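Local coordinates for protein type III restriction-modification enzyme EcoP15I Res subunit (Escherichia coli, PDB 4ZCF) that acts as the restriction subunit of a type III restriction enzyme, joining an ATP-dependent helicase-type motor to an endonuclease domain that cleaves DNA downstream of its recognition site, at residues M84-G89 with Y252-S257; I107-I112 with H168-A173; L144-V149 with I181-I186; D276-I281 with R534-P539. All coordinates share one frame; numbering follows the deposited sequence.

The two-sheet core of a helicase-type motor is illustrated by four contacts. Contacts 1, 2 and 3 reach the same parallel sheet, while contact 4 packs a loop against the start of strand 280-285 in a second parallel sheet of the same strand order. Along the chain, contact 1 closes a loop holding contacts 2 and 3, whose segments alternate; contact 4 follows. Contacts 2 and 3, centres about 7 Å apart, lie where strands 109-113, 180-186 and 143-148 run side by side. Contact 1 has its centre about 14 Å from that of contact 4, and Gly87 packs on Val278 and Arg537. These two each supply one AMP-pocket residue, Gly89 and Arg537, from loops beside the sheets.

Contact 1: residues M84-G89 with Y252-S257; sequences METGTG and YGATFS
Met84 N donates to Gly253 O at 2.9 Å, reaching the carbonyl from above its plane, and this is the hydrogen bond that joins the two segments. One residue on, the Glu85 carboxylate lies against Ala254, OE2 coming to 3.1 Å from the methyl CB. Glu85 gets there with CG anti to the backbone N (chi1 -151°) and a bend at chi2. Residues 84-89 are part of the P-loop (Walker A, helicase motif I) between strand 79-84 and helix 90-105, with Gly89 at the N-cap and touching AMP; the Gly-Ala-Thr run at the end of strand 248-253 fits helicase motif III. Thr86 N fixes the carboxylate at OE2 with a nearly straight bond (3.1 Å, 169°), and Thr86 OG1 uses the anti lone pair of the same oxygen. An alanine in place of Glu85 would lose both bonds and would probably loosen the packing on Ala254. Farther out, Thr88 OG1 donates in plane to Glu85 O at 2.6 Å, across a type II turn.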
loop_
_atom_site.group_PDB
_atom_site.type_symbol
_atom_site.label_atom_id
_atom_site.label_comp_id
_atom_site.label_asym_id
_atom_site.label_seq_id
_atom_site.Cartn_x
_atom_site.Cartn_y
_atom_site.Cartn_z
ATOM N N MET C 84 35.413 -16.979 4.688
ATOM C CA MET C 84 36.000 -15.992 3.782
ATOM C C MET C 84 36.280 -14.751 4.559
ATOM O O MET C 84 35.403 -14.279 5.282
ATOM C CB MET C 84 35.045 -15.662 2.628
ATOM C CG MET C 84 34.590 -16.866 1.868
ATOM S SD MET C 84 34.477 -16.482 0.139
ATOM C CE MET C 84 33.587 -17.781 -0.370
ATOM N N GLU C 85 37.489 -14.204 4.419
ATOM C CA GLU C 85 37.843 -12.970 5.127
ATOM C C GLU C 85 37.130 -11.721 4.554
ATOM O O GLU C 85 36.592 -11.754 3.440
ATOM C CB GLU C 85 39.370 -12.785 5.197
ATOM C CG GLU C 85 39.869 -12.018 6.415
ATOM C CD GLU C 85 39.141 -12.180 7.742
ATOM O OE1 GLU C 85 39.394 -13.176 8.461
ATOM O OE2 GLU C 85 38.355 -11.267 8.087
ATOM N N THR C 86 37.100 -10.639 5.355
ATOM C CA THR C 86 36.508 -9.352 4.988
ATOM C C THR C 86 37.199 -8.787 3.743
ATOM O O THR C 86 38.431 -8.811 3.651
ATOM C CB THR C 86 36.508 -8.390 6.197
ATOM O OG1 THR C 86 36.003 -9.087 7.346
ATOM C CG2 THR C 86 35.666 -7.136 5.953
ATOM N N GLY C 87 36.380 -8.340 2.792
ATOM C CA GLY C 87 36.804 -7.755 1.525
ATOM C C GLY C 87 37.130 -8.759 0.440
ATOM O O GLY C 87 37.815 -8.399 -0.521
ATOM N N THR C 88 36.646 -10.027 0.579
ATOM C CA THR C 88 36.888 -11.110 -0.392
ATOM C C THR C 88 35.652 -11.497 -1.226
ATOM O O THR C 88 35.717 -12.438 -2.026
ATOM C CB THR C 88 37.598 -12.328 0.246
ATOM O OG1 THR C 88 36.726 -12.982 1.166
ATOM C CG2 THR C 88 38.931 -11.972 0.904
ATOM N N GLY C 89 34.552 -10.768 -1.027
ATOM C CA GLY C 89 33.292 -10.969 -1.734
ATOM C C GLY C 89 32.462 -12.169 -1.307
ATOM O O GLY C 89 32.028 -12.944 -2.172
ATOM N N TYR C 252 28.244 -18.027 6.455
ATOM C CA TYR C 252 29.317 -17.295 5.777
ATOM C C TYR C 252 29.897 -16.237 6.644
ATOM O O TYR C 252 29.170 -15.364 7.131
ATOM C CB TYR C 252 28.795 -16.633 4.487
ATOM C CG TYR C 252 28.388 -17.622 3.420
ATOM C CD1 TYR C 252 27.125 -18.210 3.434
ATOM C CD2 TYR C 252 29.237 -17.915 2.354
ATOM C CE1 TYR C 252 26.728 -19.086 2.430
ATOM C CE2 TYR C 252 28.853 -18.803 1.351
ATOM C CZ TYR C 252 27.605 -19.403 1.405
ATOM O OH TYR C 252 27.218 -20.293 0.444
ATOM N N GLY C 253 31.210 -16.273 6.786
ATOM C CA GLY C 253 31.891 -15.273 7.586
ATOM C C GLY C 253 33.369 -15.496 7.738
ATOM O O GLY C 253 33.935 -16.436 7.178
ATOM N N ALA C 254 33.986 -14.612 8.513
ATOM C CA ALA C 254 35.405 -14.619 8.816
ATOM C C ALA C 254 35.640 -15.109 10.261
ATOM O O ALA C 254 36.778 -15.443 10.617
ATOM C CB ALA C 254 35.949 -13.219 8.635
ATOM N N THR C 255 34.556 -15.157 11.084
ATOM C CA THR C 255 34.609 -15.573 12.490
ATOM C C THR C 255 33.626 -16.700 12.841
ATOM O O THR C 255 32.413 -16.561 12.662
ATOM C CB THR C 255 34.486 -14.366 13.440
ATOM O OG1 THR C 255 35.331 -13.316 12.978
ATOM C CG2 THR C 255 34.832 -14.716 14.884
ATOM N N PHE C 256 34.179 -17.801 13.366
ATOM C CA PHE C 256 33.466 -18.979 13.834
ATOM C C PHE C 256 33.985 -19.207 15.266
ATOM O O PHE C 256 34.926 -19.974 15.515
ATOM C CB PHE C 256 33.691 -20.182 12.894
ATOM C CG PHE C 256 32.942 -20.124 11.578
ATOM C CD1 PHE C 256 33.407 -19.344 10.526
ATOM C CD2 PHE C 256 31.799 -20.886 11.374
ATOM C CE1 PHE C 256 32.715 -19.287 9.316
ATOM C CE2 PHE C 256 31.114 -20.832 10.164
ATOM C CZ PHE C 256 31.587 -20.048 9.139
ATOM N N SER C 257 33.407 -18.423 16.194
ATOM C CA SER C 257 33.703 -18.378 17.629
ATOM C C SER C 257 33.154 -19.608 18.398
ATOM O O SER C 257 33.413 -19.756 19.601
ATOM C CB SER C 257 33.148 -17.083 18.219
ATOM O OG SER C 257 31.751 -16.978 17.985
#

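Contact 2: residues I107-I112 with H168-A173; sequences INKFII and HDFVEA
The ammonium of Lys109 is bonded to two carbonyls at the C-terminal end of helix 165-172. NZ reaches Ala173 O at 2.7 Å, in the carbonyl plane and on a lone pair, and Phe170 O at 3.0 Å, also in plane; Leu41 O accepts from it as well. A positive charge set at this end of a helix would probably be stabilised by the helix dipole. The lysine gets there fully extended beyond CG, and its methylenes slide past Phe170 in the opposite direction to that side chain. Lys109 CB approaches Phe170 CZ at 3.8 Å and CD lies over one ring face, whereas NZ is so far from the centroid that any cation-pi attraction is weak at most. Phe170, with CG anti to the backbone N (chi1 173°), points its ring at the strand, where Phe110 N meets the ring edge in plane. The Ile111 side chain runs at about a right angle to that of Phe170, CG1 standing 4.1 Å from CE2. With segment axes 10.1 Å apart and running at 149°, this is helix-on-sheet packing of an alpha/beta fold, helix 165-172 being the connection in the beta-alpha-beta unit from strand 143-148 to strand 180-186.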
loop_
_atom_site.group_PDB
_atom_site.type_symbol
_atom_site.label_atom_id
_atom_site.label_comp_id
_atom_site.label_asym_id
_atom_site.label_seq_id
_atom_site.Cartn_x
_atom_site.Cartn_y
_atom_site.Cartn_z
ATOM N N ILE C 107 15.736 -25.202 -6.597
ATOM C CA ILE C 107 15.432 -24.616 -5.299
ATOM C C ILE C 107 15.176 -23.132 -5.663
ATOM O O ILE C 107 16.021 -22.507 -6.308
ATOM C CB ILE C 107 16.585 -24.818 -4.263
ATOM C CG1 ILE C 107 17.028 -26.305 -4.133
ATOM C CG2 ILE C 107 16.251 -24.188 -2.896
ATOM C CD1 ILE C 107 16.030 -27.297 -3.438
ATOM N N ASN C 108 13.971 -22.617 -5.359
ATOM C CA ASN C 108 13.616 -21.251 -5.752
ATOM C C ASN C 108 13.240 -20.308 -4.598
ATOM O O ASN C 108 12.873 -19.154 -4.842
ATOM C CB ASN C 108 12.533 -21.280 -6.854
ATOM C CG ASN C 108 11.183 -21.768 -6.398
ATOM O OD1 ASN C 108 11.046 -22.844 -5.800
ATOM N ND2 ASN C 108 10.145 -21.003 -6.720
ATOM N N LYS C 109 13.313 -20.806 -3.356
ATOM C CA LYS C 109 12.968 -20.052 -2.158
ATOM C C LYS C 109 14.047 -20.179 -1.092
ATOM O O LYS C 109 14.367 -21.282 -0.643
ATOM C CB LYS C 109 11.557 -20.409 -1.662
ATOM C CG LYS C 109 10.486 -19.701 -2.488
ATOM C CD LYS C 109 9.105 -19.814 -1.931
ATOM C CE LYS C 109 8.131 -19.360 -2.990
ATOM N NZ LYS C 109 6.716 -19.461 -2.514
ATOM N N PHE C 110 14.665 -19.035 -0.755
ATOM C CA PHE C 110 15.789 -18.935 0.177
ATOM C C PHE C 110 15.562 -17.811 1.190
ATOM O O PHE C 110 15.028 -16.759 0.837
ATOM C CB PHE C 110 17.101 -18.646 -0.600
ATOM C CG PHE C 110 17.410 -19.557 -1.769
ATOM C CD1 PHE C 110 16.863 -19.316 -3.027
ATOM C CD2 PHE C 110 18.295 -20.615 -1.631
ATOM C CE1 PHE C 110 17.132 -20.174 -4.104
ATOM C CE2 PHE C 110 18.581 -21.460 -2.713
ATOM C CZ PHE C 110 17.999 -21.234 -3.942
ATOM N N ILE C 111 16.007 -18.026 2.434
ATOM C CA ILE C 111 15.953 -17.020 3.497
ATOM C C ILE C 111 17.407 -16.565 3.784
ATOM O O ILE C 111 18.250 -17.409 4.112
ATOM C CB ILE C 111 15.175 -17.472 4.783
ATOM C CG1 ILE C 111 13.770 -18.031 4.426
ATOM C CG2 ILE C 111 15.063 -16.301 5.777
ATOM C CD1 ILE C 111 12.910 -18.662 5.630
ATOM N N ILE C 112 17.702 -15.254 3.594
ATOM C CA ILE C 112 19.013 -14.668 3.893
ATOM C C ILE C 112 18.876 -14.058 5.278
ATOM O O ILE C 112 18.160 -13.052 5.430
ATOM C CB ILE C 112 19.504 -13.582 2.879
ATOM C CG1 ILE C 112 19.715 -14.156 1.475
ATOM C CG2 ILE C 112 20.791 -12.894 3.388
ATOM C CD1 ILE C 112 19.850 -13.075 0.407
ATOM N N HIS C 168 4.097 -12.807 3.770
ATOM C CA HIS C 168 2.915 -13.142 2.967
ATOM C C HIS C 168 3.338 -13.351 1.499
ATOM O O HIS C 168 3.173 -14.447 0.984
ATOM C CB HIS C 168 1.828 -12.044 3.073
ATOM C CG HIS C 168 0.769 -12.165 2.013
ATOM N ND1 HIS C 168 0.773 -11.346 0.894
ATOM C CD2 HIS C 168 -0.224 -13.075 1.878
ATOM C CE1 HIS C 168 -0.233 -11.763 0.140
ATOM N NE2 HIS C 168 -0.861 -12.801 0.692
ATOM N N ASP C 169 3.955 -12.326 0.873
ATOM C CA ASP C 169 4.435 -12.335 -0.517
ATOM C C ASP C 169 5.456 -13.416 -0.847
ATOM O O ASP C 169 5.417 -13.948 -1.948
ATOM C CB ASP C 169 5.036 -10.972 -0.883
ATOM C CG ASP C 169 4.102 -9.775 -0.786
ATOM O OD1 ASP C 169 2.869 -9.984 -0.667
ATOM O OD2 ASP C 169 4.601 -8.635 -0.850
ATOM N N PHE C 170 6.403 -13.700 0.070
ATOM C CA PHE C 170 7.439 -14.701 -0.152
ATOM C C PHE C 170 6.810 -16.095 -0.138
ATOM O O PHE C 170 7.057 -16.879 -1.047
ATOM C CB PHE C 170 8.591 -14.563 0.887
ATOM C CG PHE C 170 9.649 -15.658 0.870
ATOM C CD1 PHE C 170 10.695 -15.624 -0.043
ATOM C CD2 PHE C 170 9.612 -16.700 1.796
ATOM C CE1 PHE C 170 11.681 -16.616 -0.038
ATOM C CE2 PHE C 170 10.607 -17.686 1.810
ATOM C CZ PHE C 170 11.623 -17.648 0.880
ATOM N N VAL C 171 6.002 -16.386 0.890
ATOM C CA VAL C 171 5.299 -17.656 1.057
ATOM C C VAL C 171 4.327 -17.889 -0.141
ATOM O O VAL C 171 4.392 -18.939 -0.785
ATOM C CB VAL C 171 4.604 -17.704 2.455
ATOM C CG1 VAL C 171 3.532 -18.788 2.523
ATOM C CG2 VAL C 171 5.628 -17.894 3.569
ATOM N N GLU C 172 3.498 -16.870 -0.465
ATOM C CA GLU C 172 2.497 -16.874 -1.534
ATOM C C GLU C 172 2.984 -16.857 -3.003
ATOM O O GLU C 172 2.195 -17.185 -3.899
ATOM C CB GLU C 172 1.437 -15.783 -1.288
ATOM C CG GLU C 172 0.498 -16.065 -0.122
ATOM C CD GLU C 172 -0.247 -17.390 -0.123
ATOM O OE1 GLU C 172 -0.600 -17.894 -1.214
ATOM O OE2 GLU C 172 -0.490 -17.919 0.983
ATOM N N ALA C 173 4.254 -16.456 -3.246
ATOM C CA ALA C 173 4.896 -16.366 -4.567
ATOM C C ALA C 173 4.966 -17.710 -5.292
ATOM O O ALA C 173 5.376 -18.712 -4.712
ATOM C CB ALA C 173 6.286 -15.770 -4.432
#

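Contact 3: residues L144-V149 with I181-I186; sequences LRTYVV and IHVLVI
Val183 O is held by one hydrogen bond, from Tyr147 N at 2.8 Å in the carbonyl plane (168° at the hydrogen), and by a weaker CA-H...O contact from Thr146 CA. The edge of the Tyr147 ring lies beside it too, CD1 being 3.5 Å away. The Tyr147 N bond is one of five backbone hydrogen bonds in the parallel pairing; the others run Arg145 N to Ile181 O, Val183 N to Arg145 O, Val185 N to Tyr147 O and Val149 N to Val185 O. On one face Tyr147 and His182 lie side by side, pointing the same way, their rings rim to rim with planes 39° apart, and Tyr147 OH shares a 2.8 Å hydrogen bond with His182 ND1. Since His182 NE2 is bonded to Ser174 O, both imidazole nitrogens are held and the ring's rotation is fixed. A phenylalanine in place of Tyr147 would lose the hydroxyl bond and would probably leave the imidazole less firmly oriented. Farther along, Val149 CG2 crosses obliquely onto Leu184 CD1 at 3.5 Å, while its CG1 runs alongside Ile186. Strand 143-148 is one of the two outermost strands of the sheet within this chain, and strand 180-186 lies between it and strand 109-113. Ala173 packs on Tyr147 and His182; across the sheet, helix 117-128 touches Leu144, Thr146, Val148 and Val185, and helix 90-105 touches Ile181.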
loop_
_atom_site.group_PDB
_atom_site.type_symbol
_atom_site.label_atom_id
_atom_site.label_comp_id
_atom_site.label_asym_id
_atom_site.label_seq_id
_atom_site.Cartn_x
_atom_site.Cartn_y
_atom_site.Cartn_z
ATOM N N LEU C 144 15.887 -12.417 -9.778
ATOM C CA LEU C 144 15.666 -12.591 -8.358
ATOM C C LEU C 144 14.624 -11.589 -7.836
ATOM O O LEU C 144 14.664 -10.401 -8.170
ATOM C CB LEU C 144 16.965 -12.645 -7.515
ATOM C CG LEU C 144 17.860 -11.404 -7.452
ATOM C CD1 LEU C 144 17.431 -10.461 -6.333
ATOM C CD2 LEU C 144 19.284 -11.811 -7.182
ATOM N N ARG C 145 13.635 -12.107 -7.107
ATOM C CA ARG C 145 12.585 -11.330 -6.460
ATOM C C ARG C 145 13.017 -11.304 -5.011
ATOM O O ARG C 145 13.364 -12.344 -4.437
ATOM C CB ARG C 145 11.188 -11.964 -6.644
ATOM C CG ARG C 145 10.663 -11.961 -8.080
ATOM C CD ARG C 145 10.372 -10.557 -8.635
ATOM N NE ARG C 145 10.337 -10.558 -10.106
ATOM C CZ ARG C 145 11.403 -10.415 -10.897
ATOM N NH1 ARG C 145 12.610 -10.216 -10.373
ATOM N NH2 ARG C 145 11.268 -10.456 -12.212
ATOM N N THR C 146 13.111 -10.091 -4.465
ATOM C CA THR C 146 13.593 -9.848 -3.117
ATOM C C THR C 146 12.472 -9.324 -2.236
ATOM O O THR C 146 11.745 -8.419 -2.638
ATOM C CB THR C 146 14.929 -9.056 -3.156
ATOM O OG1 THR C 146 15.406 -8.794 -1.834
ATOM C CG2 THR C 146 14.825 -7.777 -3.943
ATOM N N TYR C 147 12.289 -9.955 -1.069
ATOM C CA TYR C 147 11.259 -9.646 -0.082
ATOM C C TYR C 147 12.003 -9.272 1.182
ATOM O O TYR C 147 12.679 -10.105 1.784
ATOM C CB TYR C 147 10.332 -10.868 0.150
ATOM C CG TYR C 147 9.810 -11.473 -1.133
ATOM C CD1 TYR C 147 10.511 -12.479 -1.788
ATOM C CD2 TYR C 147 8.634 -11.009 -1.720
ATOM C CE1 TYR C 147 10.060 -13.006 -2.996
ATOM C CE2 TYR C 147 8.162 -11.545 -2.919
ATOM C CZ TYR C 147 8.896 -12.523 -3.569
ATOM O OH TYR C 147 8.465 -13.044 -4.760
ATOM N N VAL C 148 11.924 -8.007 1.559
ATOM C CA VAL C 148 12.649 -7.505 2.711
ATOM C C VAL C 148 11.710 -7.375 3.879
ATOM O O VAL C 148 10.732 -6.651 3.772
ATOM C CB VAL C 148 13.385 -6.176 2.376
ATOM C CG1 VAL C 148 14.325 -5.764 3.508
ATOM C CG2 VAL C 148 14.150 -6.299 1.062
ATOM N N VAL C 149 12.002 -8.094 4.994
ATOM C CA VAL C 149 11.227 -8.046 6.248
ATOM C C VAL C 149 11.620 -6.765 6.994
ATOM O O VAL C 149 12.778 -6.606 7.400
ATOM C CB VAL C 149 11.386 -9.309 7.129
ATOM C CG1 VAL C 149 10.625 -9.159 8.446
ATOM C CG2 VAL C 149 10.930 -10.561 6.386
ATOM N N ILE C 181 13.732 -16.642 -8.889
ATOM C CA ILE C 181 14.251 -17.133 -7.620
ATOM C C ILE C 181 13.681 -16.124 -6.601
ATOM O O ILE C 181 13.732 -14.914 -6.847
ATOM C CB ILE C 181 15.807 -17.185 -7.606
ATOM C CG1 ILE C 181 16.322 -18.309 -8.516
ATOM C CG2 ILE C 181 16.344 -17.371 -6.191
ATOM C CD1 ILE C 181 17.642 -18.029 -9.136
ATOM N N HIS C 182 13.094 -16.621 -5.498
ATOM C CA HIS C 182 12.476 -15.787 -4.464
ATOM C C HIS C 182 13.354 -15.736 -3.210
ATOM O O HIS C 182 13.682 -16.777 -2.646
ATOM C CB HIS C 182 11.045 -16.278 -4.150
ATOM C CG HIS C 182 10.171 -16.402 -5.365
ATOM N ND1 HIS C 182 9.606 -15.290 -5.967
ATOM C CD2 HIS C 182 9.800 -17.508 -6.056
ATOM C CE1 HIS C 182 8.928 -15.749 -7.007
ATOM N NE2 HIS C 182 9.005 -17.079 -7.096
ATOM N N VAL C 183 13.738 -14.533 -2.775
ATOM C CA VAL C 183 14.608 -14.402 -1.606
ATOM C C VAL C 183 14.126 -13.471 -0.461
ATOM O O VAL C 183 13.852 -12.290 -0.678
ATOM C CB VAL C 183 16.109 -14.235 -1.997
ATOM C CG1 VAL C 183 16.377 -12.918 -2.708
ATOM C CG2 VAL C 183 17.013 -14.395 -0.792
ATOM N N LEU C 184 14.030 -14.030 0.749
ATOM C CA LEU C 184 13.643 -13.318 1.960
ATOM C C LEU C 184 14.847 -12.804 2.739
ATOM O O LEU C 184 15.591 -13.591 3.321
ATOM C CB LEU C 184 12.744 -14.171 2.868
ATOM C CG LEU C 184 12.057 -13.403 4.006
ATOM C CD1 LEU C 184 10.857 -12.633 3.507
ATOM C CD2 LEU C 184 11.625 -14.334 5.109
ATOM N N VAL C 185 15.024 -11.487 2.770
ATOM C CA VAL C 185 16.088 -10.860 3.555
ATOM C C VAL C 185 15.460 -10.397 4.898
ATOM O O VAL C 185 14.480 -9.647 4.901
ATOM C CB VAL C 185 16.808 -9.718 2.797
ATOM C CG1 VAL C 185 18.082 -9.291 3.525
ATOM C CG2 VAL C 185 17.118 -10.127 1.357
ATOM N N ILE C 186 16.005 -10.903 6.024
ATOM C CA ILE C 186 15.544 -10.652 7.406
ATOM C C ILE C 186 16.739 -10.495 8.369
ATOM O O ILE C 186 17.732 -11.215 8.247
ATOM C CB ILE C 186 14.559 -11.787 7.871
ATOM C CG1 ILE C 186 13.868 -11.441 9.209
ATOM C CG2 ILE C 186 15.254 -13.170 7.916
ATOM C CD1 ILE C 186 12.585 -12.224 9.504
#

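Contact 4: residues D276-I281 with R534-P539; sequences DLVKGI and RGLRLP. With AMP (adenosine monophosphate), chain H.
Residues 534-539 carry the Arg-Gly-Leu-Arg run that fits helicase motif VI, and they pack against the approach to strand 280-285 of the second parallel sheet. The tight part centres on Lys279. Its backbone N donates almost straight to Leu536 O (2.8 Å, 175°), while the side chain, anti to the carbonyl carbon at chi1 and bent at chi4, carries NZ up to two more carbonyls of the loop. NZ meets Gly535 O at 2.9 Å from above the carbonyl plane and Arg537 O at 3.1 Å nearly along the C=O axis. Pro511 O and Val513 O also accept from this buried ammonium, and Phe514 adds a cation-pi partner. Beside it Leu536 CD2 meets Ile281 CD1 at 3.5 Å, crossing at about a right angle, and Val278 CG1 at 3.7 Å; Phe273 of helix 269-274 touches all three. The other end is looser. There Leu538 CG and CD1 lie against the backbone oxygen of Leu277, and exposed Asp276 turns its carboxylate away from the loop. Arg537 leaves in yet another direction, toward the nucleotide: bent at chi3 (50°), it brings one guanidinium face to AMP N3, which lies toward the rim, NH2 being 3.4 Å from N3.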
loop_
_atom_site.group_PDB
_atom_site.type_symbol
_atom_site.label_atom_id
_atom_site.label_comp_id
_atom_site.label_asym_id
_atom_site.label_seq_id
_atom_site.Cartn_x
_atom_site.Cartn_y
_atom_site.Cartn_z
ATOM N N ASP C 276 47.377 -10.776 -2.580
ATOM C CA ASP C 276 47.076 -9.378 -2.899
ATOM C C ASP C 276 45.641 -9.140 -3.420
ATOM O O ASP C 276 45.423 -8.305 -4.308
ATOM C CB ASP C 276 48.149 -8.792 -3.837
ATOM C CG ASP C 276 49.565 -9.142 -3.436
ATOM O OD1 ASP C 276 49.988 -8.729 -2.328
ATOM O OD2 ASP C 276 50.242 -9.858 -4.214
ATOM N N LEU C 277 44.667 -9.877 -2.843
ATOM C CA LEU C 277 43.243 -9.791 -3.181
ATOM C C LEU C 277 42.637 -8.581 -2.474
ATOM O O LEU C 277 41.485 -8.215 -2.729
ATOM C CB LEU C 277 42.513 -11.074 -2.721
ATOM C CG LEU C 277 42.981 -12.398 -3.318
ATOM C CD1 LEU C 277 42.434 -13.578 -2.532
ATOM C CD2 LEU C 277 42.594 -12.518 -4.776
ATOM N N VAL C 278 43.434 -7.956 -1.592
ATOM C CA VAL C 278 43.052 -6.845 -0.735
ATOM C C VAL C 278 44.202 -5.814 -0.611
ATOM O O VAL C 278 45.352 -6.156 -0.868
ATOM C CB VAL C 278 42.604 -7.500 0.605
ATOM C CG1 VAL C 278 43.457 -7.104 1.791
ATOM C CG2 VAL C 278 41.120 -7.303 0.871
ATOM N N LYS C 279 43.887 -4.548 -0.272
ATOM C CA LYS C 279 44.894 -3.482 -0.107
ATOM C C LYS C 279 45.773 -3.743 1.130
ATOM O O LYS C 279 45.292 -4.285 2.127
ATOM C CB LYS C 279 44.223 -2.112 0.080
ATOM C CG LYS C 279 43.502 -1.541 -1.121
ATOM C CD LYS C 279 43.238 -0.066 -0.858
ATOM C CE LYS C 279 42.132 0.501 -1.704
ATOM N NZ LYS C 279 40.888 0.717 -0.923
ATOM N N GLY C 280 47.036 -3.325 1.062
ATOM C CA GLY C 280 47.963 -3.421 2.184
ATOM C C GLY C 280 47.702 -2.292 3.162
ATOM O O GLY C 280 46.966 -1.354 2.829
ATOM N N ILE C 281 48.279 -2.355 4.376
ATOM C CA ILE C 281 48.038 -1.295 5.367
ATOM C C ILE C 281 49.265 -0.415 5.630
ATOM O O ILE C 281 50.373 -0.935 5.741
ATOM C CB ILE C 281 47.413 -1.830 6.697
ATOM C CG1 ILE C 281 46.422 -3.011 6.481
ATOM C CG2 ILE C 281 46.819 -0.693 7.561
ATOM C CD1 ILE C 281 45.028 -2.665 5.829
ATOM N N ARG C 534 36.923 -1.806 6.043
ATOM C CA ARG C 534 36.035 -0.793 5.458
ATOM C C ARG C 534 36.679 -0.109 4.218
ATOM O O ARG C 534 35.974 0.514 3.411
ATOM C CB ARG C 534 35.606 0.251 6.521
ATOM C CG ARG C 534 35.361 -0.332 7.916
ATOM C CD ARG C 534 34.587 0.604 8.816
ATOM N NE ARG C 534 34.853 0.365 10.240
ATOM C CZ ARG C 534 34.258 -0.560 10.994
ATOM N NH1 ARG C 534 33.349 -1.373 10.468
ATOM N NH2 ARG C 534 34.582 -0.692 12.272
ATOM N N GLY C 535 38.004 -0.252 4.085
ATOM C CA GLY C 535 38.788 0.296 2.978
ATOM C C GLY C 535 39.805 -0.668 2.394
ATOM O O GLY C 535 40.772 -0.226 1.776
ATOM N N LEU C 536 39.583 -1.990 2.567
ATOM C CA LEU C 536 40.455 -3.072 2.090
ATOM C C LEU C 536 40.245 -3.475 0.631
ATOM O O LEU C 536 41.171 -3.997 0.002
ATOM C CB LEU C 536 40.266 -4.330 2.948
ATOM C CG LEU C 536 41.130 -4.506 4.189
ATOM C CD1 LEU C 536 40.994 -5.925 4.721
ATOM C CD2 LEU C 536 42.575 -4.213 3.914
ATOM N N ARG C 537 39.013 -3.303 0.119
ATOM C CA ARG C 537 38.621 -3.695 -1.229
ATOM C C ARG C 537 39.427 -3.013 -2.329
ATOM O O ARG C 537 39.834 -1.862 -2.184
ATOM C CB ARG C 537 37.115 -3.506 -1.429
ATOM C CG ARG C 537 36.271 -4.702 -0.969
ATOM C CD ARG C 537 34.772 -4.405 -0.977
ATOM N NE ARG C 537 34.315 -3.812 -2.241
ATOM C CZ ARG C 537 33.131 -3.230 -2.424
ATOM N NH1 ARG C 537 32.257 -3.160 -1.427
ATOM N NH2 ARG C 537 32.813 -2.718 -3.606
ATOM N N LEU C 538 39.676 -3.753 -3.417
ATOM C CA LEU C 538 40.434 -3.278 -4.569
ATOM C C LEU C 538 39.666 -2.179 -5.323
ATOM O O LEU C 538 38.477 -2.338 -5.596
ATOM C CB LEU C 538 40.867 -4.443 -5.473
ATOM C CG LEU C 538 41.748 -5.519 -4.797
ATOM C CD1 LEU C 538 41.987 -6.689 -5.718
ATOM C CD2 LEU C 538 43.094 -4.949 -4.329
ATOM N N PRO C 539 40.311 -1.022 -5.582
ATOM C CA PRO C 539 39.586 0.101 -6.198
ATOM C C PRO C 539 39.188 -0.072 -7.663
ATOM O O PRO C 539 39.732 -0.921 -8.370
ATOM C CB PRO C 539 40.544 1.280 -5.990
ATOM C CG PRO C 539 41.884 0.652 -5.983
ATOM C CD PRO C 539 41.714 -0.657 -5.283
HETATM P P AMP H . 28.003 -8.150 3.993
HETATM O O1P AMP H . 28.080 -8.036 5.469
HETATM O O2P AMP H . 28.927 -9.270 3.686
HETATM O O3P AMP H . 26.658 -8.723 3.732
HETATM O "O5'" AMP H . 28.264 -6.783 3.213
HETATM C "C5'" AMP H . 29.296 -6.695 2.247
HETATM C "C4'" AMP H . 28.927 -5.781 1.122
HETATM O "O4'" AMP H . 29.996 -5.727 0.138
HETATM C "C3'" AMP H . 27.735 -6.300 0.396
HETATM O "O3'" AMP H . 26.559 -5.714 0.956
HETATM C "C2'" AMP H . 27.939 -5.953 -1.023
HETATM O "O2'" AMP H . 27.329 -4.692 -1.331
HETATM C "C1'" AMP H . 29.417 -5.813 -1.197
HETATM N N9 AMP H . 30.010 -6.832 -1.966
HETATM C C8 AMP H . 30.083 -8.087 -1.568
HETATM N N7 AMP H . 30.744 -8.825 -2.502
HETATM C C5 AMP H . 31.146 -7.878 -3.551
HETATM C C6 AMP H . 31.847 -7.904 -4.790
HETATM N N6 AMP H . 32.378 -9.117 -5.299
HETATM N N1 AMP H . 31.994 -6.745 -5.482
HETATM C C2 AMP H . 31.500 -5.596 -5.045
HETATM N N3 AMP H . 30.834 -5.495 -3.899
HETATM C C4 AMP H . 30.624 -6.576 -3.111
#